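Local atomic coordinates of anabena Tic22 (Anabaena sp., PDB entry 4EV1), a protein that probably acts as a chaperone in protein transport, perhaps at the thylakoids, as a cyanobacterial member of the Tic22-like family. Residues Y17-E22 with Q52-F57; G115-L120 with Q125-F130; F136-A141 with G173-K178; L193-D198 with T202-V207. All coordinates share one frame; numbering follows the deposited sequence.

Contact 1: Y17-E22 with Q52-F57; sequences YLVTNE and QEAQAF
Val19 sends its CG2 methyl toward helix 51-63, where it meets the ring of Phe57 obliquely, with CG2 3.9 Å from Phe57 CD2; the two side chains cross at about a right angle. That methyl lies beside the backbone N of Val19, while CG1 is anti to it (chi1 174°). The same CG2 also rests 4.0 Å from the carbonyl O of Ala54, so one methyl touches residues one turn apart. Ala54 points its short side chain at the strand, and its CB lies 4.1 Å from Tyr17 CB. Only the base of Tyr17 takes part here: its ring turns away, and the phenol OH is hydrogen-bonded to Ser215. The strand segment 17-20 and helix segment 52-57 run nearly parallel, at 19° with 8.3 Å between their axes, a helix packed along one face of the antiparallel strand pair 15-20 and 79-84. Alanine suits the closest backbone pairing, Val19 with Ala54, because a single methyl lets the helix come near, and a beta-branched valine fits a strand. Tyr48 and Val80 also touch Ala54, extending the apolar surroundings. With no hydrogen bond between the two segments, their cohesion rests on burial of aliphatic and aromatic carbons.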
loop_
_atom_site.group_PDB
_atom_site.type_symbol
_atom_site.label_atom_id
_atom_site.label_comp_id
_atom_site.label_asym_id
_atom_site.label_seq_id
_atom_site.Cartn_x
_atom_site.Cartn_y
_atom_site.Cartn_z
ATOM N N TYR A 17 -6.614 -3.678 -3.258
ATOM C CA TYR A 17 -7.858 -4.023 -4.019
ATOM C C TYR A 17 -7.549 -4.279 -5.513
ATOM O O TYR A 17 -6.984 -3.446 -6.173
ATOM C CB TYR A 17 -8.858 -2.906 -3.803
ATOM C CG TYR A 17 -9.112 -2.688 -2.336
ATOM C CD1 TYR A 17 -9.872 -3.585 -1.611
ATOM C CD2 TYR A 17 -8.553 -1.626 -1.662
ATOM C CE1 TYR A 17 -10.098 -3.413 -0.264
ATOM C CE2 TYR A 17 -8.759 -1.452 -0.284
ATOM C CZ TYR A 17 -9.537 -2.377 0.412
ATOM O OH TYR A 17 -9.781 -2.225 1.766
ATOM N N LEU A 18 -7.843 -5.480 -5.989
ATOM C CA LEU A 18 -7.609 -5.897 -7.328
ATOM C C LEU A 18 -8.936 -5.928 -8.053
ATOM O O LEU A 18 -9.987 -6.134 -7.413
ATOM C CB LEU A 18 -6.990 -7.278 -7.343
ATOM C CG LEU A 18 -5.587 -7.406 -6.731
ATOM C CD1 LEU A 18 -5.064 -8.821 -7.053
ATOM C CD2 LEU A 18 -4.595 -6.278 -7.221
ATOM N N VAL A 19 -8.899 -5.602 -9.337
ATOM C CA VAL A 19 -10.048 -5.797 -10.214
ATOM C C VAL A 19 -9.951 -7.189 -10.820
ATOM O O VAL A 19 -8.992 -7.521 -11.568
ATOM C CB VAL A 19 -10.152 -4.723 -11.300
ATOM C CG1 VAL A 19 -11.301 -5.069 -12.295
ATOM C CG2 VAL A 19 -10.389 -3.367 -10.700
ATOM N N THR A 20 -10.943 -8.014 -10.506
ATOM C CA THR A 20 -10.869 -9.462 -10.801
ATOM C C THR A 20 -12.152 -10.009 -11.345
ATOM O O THR A 20 -13.167 -9.322 -11.266
ATOM C CB THR A 20 -10.496 -10.292 -9.574
ATOM O OG1 THR A 20 -11.615 -10.436 -8.702
ATOM C CG2 THR A 20 -9.334 -9.688 -8.779
ATOM N N ASN A 21 -12.137 -11.237 -11.879
ATOM C CA ASN A 21 -13.393 -11.927 -12.154
ATOM C C ASN A 21 -13.956 -12.490 -10.848
ATOM O O ASN A 21 -13.407 -12.237 -9.737
ATOM C CB ASN A 21 -13.275 -12.994 -13.299
ATOM C CG ASN A 21 -12.452 -14.201 -12.910
ATOM O OD1 ASN A 21 -12.042 -14.351 -11.769
ATOM N ND2 ASN A 21 -12.231 -15.087 -13.866
ATOM N N GLU A 22 -15.024 -13.260 -10.954
ATOM C CA GLU A 22 -15.692 -13.793 -9.777
ATOM C C GLU A 22 -14.841 -14.869 -9.050
ATOM O O GLU A 22 -15.090 -15.176 -7.905
ATOM C CB GLU A 22 -17.085 -14.331 -10.147
ATOM C CG GLU A 22 -17.072 -15.737 -10.772
ATOM C CD GLU A 22 -16.643 -15.817 -12.251
ATOM O OE1 GLU A 22 -16.239 -14.785 -12.868
ATOM O OE2 GLU A 22 -16.722 -16.962 -12.790
ATOM N N GLN A 52 -12.935 1.967 -3.153
ATOM C CA GLN A 52 -13.872 2.816 -3.887
ATOM C C GLN A 52 -13.318 3.182 -5.275
ATOM O O GLN A 52 -14.076 3.196 -6.262
ATOM C CB GLN A 52 -14.240 4.102 -3.103
ATOM C CG GLN A 52 -14.888 5.222 -3.993
ATOM C CD GLN A 52 -15.778 6.199 -3.236
ATOM O OE1 GLN A 52 -16.612 6.877 -3.837
ATOM N NE2 GLN A 52 -15.596 6.293 -1.929
ATOM N N GLU A 53 -12.011 3.457 -5.344
ATOM C CA GLU A 53 -11.366 3.736 -6.636
ATOM C C GLU A 53 -11.409 2.536 -7.561
ATOM O O GLU A 53 -11.707 2.690 -8.761
ATOM C CB GLU A 53 -9.899 4.249 -6.488
ATOM C CG GLU A 53 -9.839 5.690 -6.132
ATOM C CD GLU A 53 -8.420 6.237 -5.870
ATOM O OE1 GLU A 53 -7.469 5.751 -6.513
ATOM O OE2 GLU A 53 -8.294 7.191 -5.026
ATOM N N ALA A 54 -11.130 1.345 -7.028
ATOM C CA ALA A 54 -11.195 0.112 -7.806
ATOM C C ALA A 54 -12.592 -0.077 -8.372
ATOM O O ALA A 54 -12.758 -0.404 -9.528
ATOM C CB ALA A 54 -10.814 -1.149 -6.905
ATOM N N GLN A 55 -13.584 0.110 -7.522
ATOM C CA GLN A 55 -14.938 -0.049 -7.941
ATOM C C GLN A 55 -15.339 0.968 -9.024
ATOM O O GLN A 55 -16.080 0.613 -9.944
ATOM C CB GLN A 55 -15.878 -0.014 -6.751
ATOM C CG GLN A 55 -17.318 -0.470 -7.127
ATOM C CD GLN A 55 -17.443 -1.893 -7.637
ATOM O OE1 GLN A 55 -17.933 -2.141 -8.787
ATOM N NE2 GLN A 55 -17.005 -2.831 -6.846
ATOM N N ALA A 56 -14.834 2.190 -8.919
ATOM C CA ALA A 56 -15.161 3.257 -9.866
ATOM C C ALA A 56 -14.634 2.865 -11.243
ATOM O O ALA A 56 -15.289 3.083 -12.266
ATOM C CB ALA A 56 -14.549 4.592 -9.377
ATOM N N PHE A 57 -13.444 2.280 -11.265
ATOM C CA PHE A 57 -12.856 1.761 -12.491
ATOM C C PHE A 57 -13.761 0.725 -13.151
ATOM O O PHE A 57 -14.071 0.823 -14.336
ATOM C CB PHE A 57 -11.447 1.223 -12.256
ATOM C CG PHE A 57 -10.882 0.545 -13.446
ATOM C CD1 PHE A 57 -10.437 1.290 -14.521
ATOM C CD2 PHE A 57 -10.897 -0.829 -13.552
ATOM C CE1 PHE A 57 -9.957 0.689 -15.629
ATOM C CE2 PHE A 57 -10.398 -1.433 -14.685
ATOM C CZ PHE A 57 -9.922 -0.670 -15.715
#

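Contact 2: G115-L120 with Q125-F130; sequences GAMDLL and QQVNQF
Leu120 and Val127 form the tight apolar part of this contact, Leu120 CD1 lying 3.4 Å from Val127 CG1, closer than carbons usually pack. The other branch of the valine, CG2, meets Met117 CG at 3.5 Å, and those two side chains cross at about a right angle. With CG1 of Val127 anti to the carbonyl carbon (chi1 -52°), CG2 falls between the backbone N and the carbonyl carbon, which lets one beta-branched residue spread two methyls over Met117 and Leu120, one turn apart. The flexible thioether of Met117 continues toward Gln129, although the modelled place of its terminal methyl is doubtful.

Aromatic contacts come from Phe130. Ala116 CB stands over one face of the ring, 4.2 Å from its centroid and 14° off the normal, a CH-pi arrangement for which a lone methyl is small enough. Leu120 CD1 instead approaches the ring edge, 4.0 Å from CD1 of Phe130. Here the chain leaves helix 110-121 and folds back along it in an irregular loop before entering strand 134-139; Val186 of the adjoining strand 183-188 touches both Ala116 and Phe130.

Polar contact is confined to the start of the return, where Gln125 N gives a weak, bent hydrogen bond to Leu120 O (3.2 Å, 134°). The same carbonyl also accepts from Ser123 OG within the turn.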
loop_
_atom_site.group_PDB
_atom_site.type_symbol
_atom_site.label_atom_id
_atom_site.label_comp_id
_atom_site.label_asym_id
_atom_site.label_seq_id
_atom_site.Cartn_x
_atom_site.Cartn_y
_atom_site.Cartn_z
ATOM N N GLY A 115 -1.593 15.161 0.177
ATOM C CA GLY A 115 -1.119 15.299 1.550
ATOM C C GLY A 115 0.374 15.168 1.682
ATOM O O GLY A 115 0.997 15.897 2.474
ATOM N N ALA A 116 0.960 14.235 0.912
ATOM C CA ALA A 116 2.398 13.968 0.953
ATOM C C ALA A 116 3.204 15.166 0.441
ATOM O O ALA A 116 4.200 15.550 1.035
ATOM C CB ALA A 116 2.742 12.743 0.113
ATOM N N MET A 117 2.793 15.709 -0.694
ATOM C CA MET A 117 3.439 16.897 -1.261
ATOM C C MET A 117 3.350 18.128 -0.337
ATOM O O MET A 117 4.339 18.836 -0.155
ATOM C CB MET A 117 2.826 17.184 -2.632
ATOM C CG MET A 117 3.272 16.181 -3.679
ATOM S SD MET A 117 2.114 16.215 -5.031
ATOM C CE MET A 117 3.130 15.967 -6.469
ATOM N N ASP A 118 2.181 18.356 0.264
ATOM C CA ASP A 118 1.989 19.440 1.249
ATOM C C ASP A 118 2.998 19.333 2.393
ATOM O O ASP A 118 3.698 20.295 2.724
ATOM C CB ASP A 118 0.572 19.386 1.839
ATOM C CG ASP A 118 -0.513 19.748 0.826
ATOM O OD1 ASP A 118 -0.182 20.318 -0.236
ATOM O OD2 ASP A 118 -1.704 19.466 1.096
ATOM N N LEU A 119 3.079 18.151 2.995
ATOM C CA LEU A 119 4.056 17.905 4.068
ATOM C C LEU A 119 5.513 18.090 3.605
ATOM O O LEU A 119 6.346 18.612 4.359
ATOM C CB LEU A 119 3.850 16.529 4.712
ATOM C CG LEU A 119 2.652 16.363 5.645
ATOM C CD1 LEU A 119 2.399 14.889 5.924
ATOM C CD2 LEU A 119 2.873 17.115 6.954
ATOM N N LEU A 120 5.815 17.707 2.367
ATOM C CA LEU A 120 7.180 17.846 1.850
ATOM C C LEU A 120 7.570 19.341 1.758
ATOM O O LEU A 120 8.670 19.711 2.165
ATOM C CB LEU A 120 7.363 17.106 0.512
ATOM C CG LEU A 120 7.449 15.564 0.597
ATOM C CD1 LEU A 120 7.340 14.950 -0.790
ATOM C CD2 LEU A 120 8.716 15.073 1.303
ATOM N N GLN A 125 11.568 20.696 1.333
ATOM C CA GLN A 125 11.780 19.985 0.062
ATOM C C GLN A 125 10.512 19.716 -0.755
ATOM O O GLN A 125 10.126 18.569 -0.991
ATOM C CB GLN A 125 12.627 18.704 0.245
ATOM C CG GLN A 125 12.026 17.559 1.076
ATOM C CD GLN A 125 12.271 17.719 2.553
ATOM O OE1 GLN A 125 11.869 18.713 3.130
ATOM N NE2 GLN A 125 12.926 16.739 3.175
ATOM N N GLN A 126 9.881 20.804 -1.194
ATOM C CA GLN A 126 8.862 20.753 -2.249
ATOM C C GLN A 126 9.249 19.769 -3.325
ATOM O O GLN A 126 10.398 19.757 -3.776
ATOM C CB GLN A 126 8.685 22.122 -2.937
ATOM C CG GLN A 126 7.347 22.781 -2.676
ATOM C CD GLN A 126 7.007 23.892 -3.646
ATOM O OE1 GLN A 126 5.933 23.890 -4.249
ATOM N NE2 GLN A 126 7.914 24.850 -3.796
ATOM N N VAL A 127 8.280 18.970 -3.747
ATOM C CA VAL A 127 8.439 18.109 -4.912
ATOM C C VAL A 127 7.424 18.537 -5.972
ATOM O O VAL A 127 6.364 19.063 -5.635
ATOM C CB VAL A 127 8.233 16.598 -4.562
ATOM C CG1 VAL A 127 9.111 16.202 -3.386
ATOM C CG2 VAL A 127 6.767 16.300 -4.270
ATOM N N ASN A 128 7.753 18.301 -7.242
ATOM C CA ASN A 128 6.793 18.521 -8.348
ATOM C C ASN A 128 5.875 17.302 -8.629
ATOM O O ASN A 128 4.808 17.443 -9.237
ATOM C CB ASN A 128 7.500 19.019 -9.625
ATOM C CG ASN A 128 8.460 17.988 -10.227
ATOM O OD1 ASN A 128 8.428 17.727 -11.439
ATOM N ND2 ASN A 128 9.334 17.423 -9.393
ATOM N N GLN A 129 6.281 16.119 -8.163
ATOM C CA GLN A 129 5.405 14.929 -8.189
ATOM C C GLN A 129 5.858 13.839 -7.180
ATOM O O GLN A 129 7.048 13.756 -6.847
ATOM C CB GLN A 129 5.285 14.362 -9.614
ATOM C CG GLN A 129 6.347 13.333 -10.000
ATOM C CD GLN A 129 6.320 12.968 -11.485
ATOM O OE1 GLN A 129 5.388 13.321 -12.222
ATOM N NE2 GLN A 129 7.349 12.257 -11.927
ATOM N N PHE A 130 4.913 13.019 -6.711
ATOM C CA PHE A 130 5.210 11.923 -5.773
ATOM C C PHE A 130 5.117 10.524 -6.410
ATOM O O PHE A 130 4.088 10.139 -6.970
ATOM C CB PHE A 130 4.305 11.976 -4.541
ATOM C CG PHE A 130 4.836 11.185 -3.375
ATOM C CD1 PHE A 130 5.769 11.740 -2.514
ATOM C CD2 PHE A 130 4.415 9.870 -3.153
ATOM C CE1 PHE A 130 6.271 11.008 -1.421
ATOM C CE2 PHE A 130 4.908 9.128 -2.075
ATOM C CZ PHE A 130 5.839 9.690 -1.203
#

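Contact 3: F136-A141 with G173-K178; sequences FAVRFA and GQVKPK
Val175, near the C-terminal end of helix 165-175, points toward strand 134-139 and meets Val138 on it and Phe140 just beyond it. This is helix-on-sheet packing: the strand pairs antiparallel with strand 183-188, and the helix lies against it. The buried part is made by the two valines. Both point at each other, and both have CG1 anti to the backbone N (chi1 174° in Val138). Their branches are only loosely apposed, Val138 CG1 being 4.5 Å from Val175 CG2, while Ala168 and Leu171 of the same helix also touch Val138. Beta-branched valine suits the strand, and in the helix it offers a compact apolar side chain. Val147 touches Val175 as well, adding to the apolar surroundings.

At the margin burial falls off, yet the approach is closer. Phe140 is partly exposed, and its ring also meets that of His179. From Val175 the exposed residues 176-178 carry the chain on to the solvent side. Arg139 points away from the helix and forms a salt bridge with Asp183. The phenylalanine crosses Val175 at about a right angle and is met obliquely, with CD1 of Phe140 4.2 Å from CG1 of Val175.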
loop_
_atom_site.group_PDB
_atom_site.type_symbol
_atom_site.label_atom_id
_atom_site.label_comp_id
_atom_site.label_asym_id
_atom_site.label_seq_id
_atom_site.Cartn_x
_atom_site.Cartn_y
_atom_site.Cartn_z
ATOM N N PHE A 136 3.136 7.803 6.358
ATOM C CA PHE A 136 3.328 8.956 7.191
ATOM C C PHE A 136 3.707 8.496 8.560
ATOM O O PHE A 136 3.024 7.640 9.116
ATOM C CB PHE A 136 2.060 9.794 7.233
ATOM C CG PHE A 136 1.520 10.110 5.867
ATOM C CD1 PHE A 136 0.609 9.269 5.259
ATOM C CD2 PHE A 136 1.955 11.230 5.170
ATOM C CE1 PHE A 136 0.117 9.542 3.992
ATOM C CE2 PHE A 136 1.453 11.518 3.906
ATOM C CZ PHE A 136 0.530 10.663 3.319
ATOM N N ALA A 137 4.792 9.073 9.105
ATOM C CA ALA A 137 5.264 8.649 10.414
ATOM C C ALA A 137 5.485 9.890 11.254
ATOM O O ALA A 137 6.092 10.877 10.782
ATOM C CB ALA A 137 6.560 7.826 10.285
ATOM N N VAL A 138 4.978 9.848 12.481
ATOM C CA VAL A 138 5.097 10.979 13.388
ATOM C C VAL A 138 6.430 10.948 14.120
ATOM O O VAL A 138 6.848 9.904 14.599
ATOM C CB VAL A 138 3.945 11.001 14.379
ATOM C CG1 VAL A 138 4.137 12.112 15.464
ATOM C CG2 VAL A 138 2.663 11.198 13.594
ATOM N N ARG A 139 7.086 12.099 14.189
ATOM C CA ARG A 139 8.383 12.184 14.864
ATOM C C ARG A 139 8.286 13.216 15.937
ATOM O O ARG A 139 7.527 14.177 15.807
ATOM C CB ARG A 139 9.481 12.605 13.903
ATOM C CG ARG A 139 9.632 11.737 12.677
ATOM C CD ARG A 139 10.828 12.189 11.881
ATOM N NE ARG A 139 10.574 13.413 11.135
ATOM C CZ ARG A 139 11.327 13.849 10.125
ATOM N NH1 ARG A 139 12.395 13.166 9.725
ATOM N NH2 ARG A 139 10.996 14.976 9.503
ATOM N N PHE A 140 9.060 13.021 16.996
ATOM C CA PHE A 140 9.162 14.013 18.067
ATOM C C PHE A 140 9.673 15.379 17.536
ATOM O O PHE A 140 9.249 16.446 18.012
ATOM C CB PHE A 140 10.071 13.490 19.189
ATOM C CG PHE A 140 9.474 12.348 19.985
ATOM C CD1 PHE A 140 8.401 12.572 20.848
ATOM C CD2 PHE A 140 9.960 11.070 19.865
ATOM C CE1 PHE A 140 7.823 11.522 21.557
ATOM C CE2 PHE A 140 9.391 10.020 20.579
ATOM C CZ PHE A 140 8.336 10.244 21.425
ATOM N N ALA A 141 10.581 15.326 16.565
ATOM C CA ALA A 141 11.096 16.511 15.877
ATOM C C ALA A 141 11.827 16.019 14.636
ATOM O O ALA A 141 12.197 14.852 14.583
ATOM C CB ALA A 141 12.056 17.322 16.794
ATOM N N GLY A 173 -1.261 15.477 16.722
ATOM C CA GLY A 173 -2.082 16.239 17.675
ATOM C C GLY A 173 -1.925 15.799 19.125
ATOM O O GLY A 173 -1.898 16.641 20.020
ATOM N N GLN A 174 -1.789 14.493 19.364
ATOM C CA GLN A 174 -1.596 13.960 20.733
ATOM C C GLN A 174 -0.189 14.217 21.282
ATOM O O GLN A 174 -0.005 14.301 22.493
ATOM C CB GLN A 174 -1.870 12.457 20.802
ATOM C CG GLN A 174 -3.332 12.064 20.632
ATOM C CD GLN A 174 -3.514 10.576 20.360
ATOM O OE1 GLN A 174 -3.043 9.729 21.116
ATOM N NE2 GLN A 174 -4.208 10.253 19.274
ATOM N N VAL A 175 0.790 14.322 20.391
ATOM C CA VAL A 175 2.195 14.479 20.775
ATOM C C VAL A 175 2.601 15.964 20.879
ATOM O O VAL A 175 3.514 16.321 21.627
ATOM C CB VAL A 175 3.114 13.748 19.746
ATOM C CG1 VAL A 175 4.584 14.044 20.007
ATOM C CG2 VAL A 175 2.862 12.265 19.770
ATOM N N LYS A 176 1.909 16.820 20.135
ATOM C CA LYS A 176 2.369 18.191 19.908
ATOM C C LYS A 176 2.400 19.086 21.164
ATOM O O LYS A 176 3.314 19.900 21.296
ATOM C CB LYS A 176 1.560 18.863 18.795
ATOM C CG LYS A 176 2.406 19.528 17.710
ATOM C CD LYS A 176 1.489 20.204 16.678
ATOM C CE LYS A 176 2.122 21.419 16.006
ATOM N NZ LYS A 176 2.595 21.113 14.625
ATOM N N PRO A 177 1.425 18.942 22.082
ATOM C CA PRO A 177 1.496 19.760 23.303
ATOM C C PRO A 177 2.852 19.646 24.039
ATOM O O PRO A 177 3.510 20.650 24.325
ATOM C CB PRO A 177 0.352 19.197 24.158
ATOM C CG PRO A 177 -0.662 18.771 23.173
ATOM C CD PRO A 177 0.146 18.210 22.002
ATOM N N LYS A 178 3.278 18.417 24.295
ATOM C CA LYS A 178 4.521 18.179 25.027
ATOM C C LYS A 178 5.741 18.229 24.114
ATOM O O LYS A 178 6.856 18.377 24.600
ATOM C CB LYS A 178 4.448 16.836 25.751
ATOM C CG LYS A 178 3.265 16.756 26.730
ATOM C CD LYS A 178 3.273 15.488 27.598
ATOM C CE LYS A 178 3.525 14.249 26.772
ATOM N NZ LYS A 178 3.051 12.984 27.417
#

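Contact 4: L193-D198 with T202-V207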
loop_
_atom_site.group_PDB
_atom_site.type_symbol
_atom_site.label_atom_id
_atom_site.label_comp_id
_atom_site.label_asym_id
_atom_site.label_seq_id
_atom_site.Cartn_x
_atom_site.Cartn_y
_atom_site.Cartn_z
ATOM N N LEU A 193 10.104 -0.761 2.909
ATOM C CA LEU A 193 10.352 -2.195 2.676
ATOM C C LEU A 193 11.875 -2.518 2.545
ATOM O O LEU A 193 12.375 -3.489 3.134
ATOM C CB LEU A 193 9.534 -2.670 1.458
ATOM C CG LEU A 193 9.662 -4.154 1.115
ATOM C CD1 LEU A 193 8.995 -5.026 2.191
ATOM C CD2 LEU A 193 9.056 -4.405 -0.254
ATOM N N GLN A 194 12.610 -1.681 1.818
ATOM C CA GLN A 194 14.046 -1.911 1.635
ATOM C C GLN A 194 14.793 -1.776 2.973
ATOM O O GLN A 194 15.735 -2.541 3.261
ATOM C CB GLN A 194 14.636 -1.065 0.484
ATOM C CG GLN A 194 14.958 0.377 0.809
ATOM C CD GLN A 194 15.697 1.120 -0.313
ATOM O OE1 GLN A 194 16.612 0.568 -0.956
ATOM N NE2 GLN A 194 15.305 2.384 -0.545
ATOM N N THR A 195 14.339 -0.855 3.824
ATOM C CA THR A 195 14.860 -0.803 5.210
ATOM C C THR A 195 14.592 -2.096 5.980
ATOM O O THR A 195 15.505 -2.641 6.642
ATOM C CB THR A 195 14.276 0.370 6.033
ATOM O OG1 THR A 195 14.565 1.610 5.379
ATOM C CG2 THR A 195 14.861 0.348 7.472
ATOM N N LEU A 196 13.360 -2.595 5.920
ATOM C CA LEU A 196 13.022 -3.844 6.636
ATOM C C LEU A 196 13.812 -5.053 6.063
ATOM O O LEU A 196 14.110 -5.999 6.784
ATOM C CB LEU A 196 11.527 -4.141 6.581
ATOM C CG LEU A 196 10.556 -3.086 7.125
ATOM C CD1 LEU A 196 9.139 -3.483 6.799
ATOM C CD2 LEU A 196 10.732 -2.921 8.593
ATOM N N GLN A 197 14.131 -5.012 4.776
ATOM C CA GLN A 197 14.917 -6.080 4.138
ATOM C C GLN A 197 16.427 -5.975 4.493
ATOM O O GLN A 197 17.114 -6.994 4.555
ATOM C CB GLN A 197 14.738 -6.039 2.614
ATOM C CG GLN A 197 13.333 -6.413 2.118
ATOM C CD GLN A 197 13.132 -6.218 0.615
ATOM O OE1 GLN A 197 13.662 -5.294 0.009
ATOM N NE2 GLN A 197 12.327 -7.084 0.016
ATOM N N ASP A 198 16.928 -4.744 4.718
ATOM C CA ASP A 198 18.386 -4.465 4.777
ATOM C C ASP A 198 19.001 -4.245 6.166
ATOM O O ASP A 198 20.227 -4.217 6.296
ATOM C CB ASP A 198 18.741 -3.260 3.882
ATOM C CG ASP A 198 18.454 -3.519 2.412
ATOM O OD1 ASP A 198 18.228 -4.697 2.053
ATOM O OD2 ASP A 198 18.439 -2.553 1.611
ATOM N N THR A 202 17.029 -4.207 15.821
ATOM C CA THR A 202 15.979 -5.032 16.426
ATOM C C THR A 202 14.640 -4.282 16.649
ATOM O O THR A 202 13.552 -4.881 16.611
ATOM C CB THR A 202 16.477 -5.622 17.776
ATOM O OG1 THR A 202 15.526 -6.567 18.276
ATOM C CG2 THR A 202 16.659 -4.538 18.799
ATOM N N TRP A 203 14.714 -2.969 16.848
ATOM C CA TRP A 203 13.505 -2.197 17.102
ATOM C C TRP A 203 12.520 -2.240 15.926
ATOM O O TRP A 203 11.364 -1.973 16.128
ATOM C CB TRP A 203 13.805 -0.745 17.481
ATOM C CG TRP A 203 14.244 0.109 16.336
ATOM C CD1 TRP A 203 15.488 0.159 15.795
ATOM C CD2 TRP A 203 13.433 1.019 15.572
ATOM N NE1 TRP A 203 15.517 1.064 14.760
ATOM C CE2 TRP A 203 14.267 1.595 14.596
ATOM C CE3 TRP A 203 12.091 1.419 15.639
ATOM C CZ2 TRP A 203 13.810 2.537 13.682
ATOM C CZ3 TRP A 203 11.625 2.353 14.712
ATOM C CH2 TRP A 203 12.484 2.899 13.749
ATOM N N LEU A 204 12.986 -2.591 14.720
ATOM C CA LEU A 204 12.097 -2.659 13.524
ATOM C C LEU A 204 10.992 -3.706 13.634
ATOM O O LEU A 204 9.971 -3.620 12.925
ATOM C CB LEU A 204 12.914 -2.870 12.253
ATOM C CG LEU A 204 13.913 -1.753 11.953
ATOM C CD1 LEU A 204 14.844 -2.140 10.812
ATOM C CD2 LEU A 204 13.186 -0.451 11.631
ATOM N N ASN A 205 11.182 -4.676 14.530
ATOM C CA ASN A 205 10.102 -5.548 14.987
ATOM C C ASN A 205 8.856 -4.791 15.462
ATOM O O ASN A 205 7.755 -5.328 15.416
ATOM C CB ASN A 205 10.573 -6.402 16.165
ATOM C CG ASN A 205 11.485 -7.515 15.743
ATOM O OD1 ASN A 205 12.546 -7.728 16.351
ATOM N ND2 ASN A 205 11.092 -8.241 14.700
ATOM N N GLN A 206 9.044 -3.571 15.965
ATOM C CA GLN A 206 7.915 -2.762 16.443
ATOM C C GLN A 206 7.114 -2.087 15.316
ATOM O O GLN A 206 6.021 -1.574 15.571
ATOM C CB GLN A 206 8.395 -1.643 17.367
ATOM C CG GLN A 206 9.102 -2.127 18.621
ATOM C CD GLN A 206 9.833 -0.995 19.297
ATOM O OE1 GLN A 206 9.268 0.087 19.514
ATOM N NE2 GLN A 206 11.099 -1.231 19.623
ATOM N N VAL A 207 7.544 -1.935 14.200
ATOM C CA VAL A 207 6.957 -1.252 13.065
ATOM C C VAL A 207 5.728 -2.016 12.617
ATOM O O VAL A 207 5.756 -3.248 12.494
ATOM C CB VAL A 207 7.944 -1.121 11.891
ATOM C CG1 VAL A 207 7.256 -0.511 10.680
ATOM C CG2 VAL A 207 9.152 -0.292 12.300
#
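Thr195 and Leu196, consecutive on helix 189-198, both touch Leu204. The contact between them is apolar. Thr195 turns its methyl, CG2, to Leu204 CD1 at 4.2 Å, and the two side chains cross at about a right angle. OG1 lies beside the backbone N (chi1 -58°), which leaves CG2 anti to that N and facing Leu204, while OG1 hydrogen-bonds to Gly191 O of its own helix. Threonine thus fits a partly exposed place, with one branch packing and the other bonding along the helix. Leu196 reaches over with CD2, which lies 4.3 Å from Leu204 CB, so Leu204 is touched at CB by Leu196 and at CD1 by Thr195.

In the fold, this is a helix followed by a tight reversal and a 3-10 segment, 202-206, which leads into strand 207-210. Leu204 is the buried residue of that segment, and its side chain points at the helix.

Backbone hydrogen bonds hold each half in shape rather than joining them. Asn205 N bonds to Thr202 O, and Gln206 N to Trp203 O at 2.8 Å, the i to i+3 pattern of a 3-10 turn. Lys10 NZ bonds to the carbonyl oxygens of Asn205 and Val207, and Leu2 touches Leu196 and Asn205. A bound 2-(cyclohexylamino)ethanesulfonic acid, probably from the crystallisation liquor, lies about 3 Å from the Thr195 side chain, nearest atoms.

In the fold
Along the chain each of the four contacts closes before the next begins. Contact 1 lies on the two-stranded antiparallel pair 15-20 and 79-84, while contact 3 lies on the pair 134-139 and 183-188, about 35 Å away between centres and on the opposite side of the chain's centre. Contacts 2 and 3 touch, as helix 110-121 leads into strand 134-139: Leu119 CD1 lies 3.8 Å from Phe136 CD2. Contact 4 follows strand 183-188, its centre about 21 Å from that of contact 3. Contacts 2 and 3 thus share the second pair, and contact 4 lies in the same half without touching them, consistent with two helix-backed sheet regions within the Tic22-like fold.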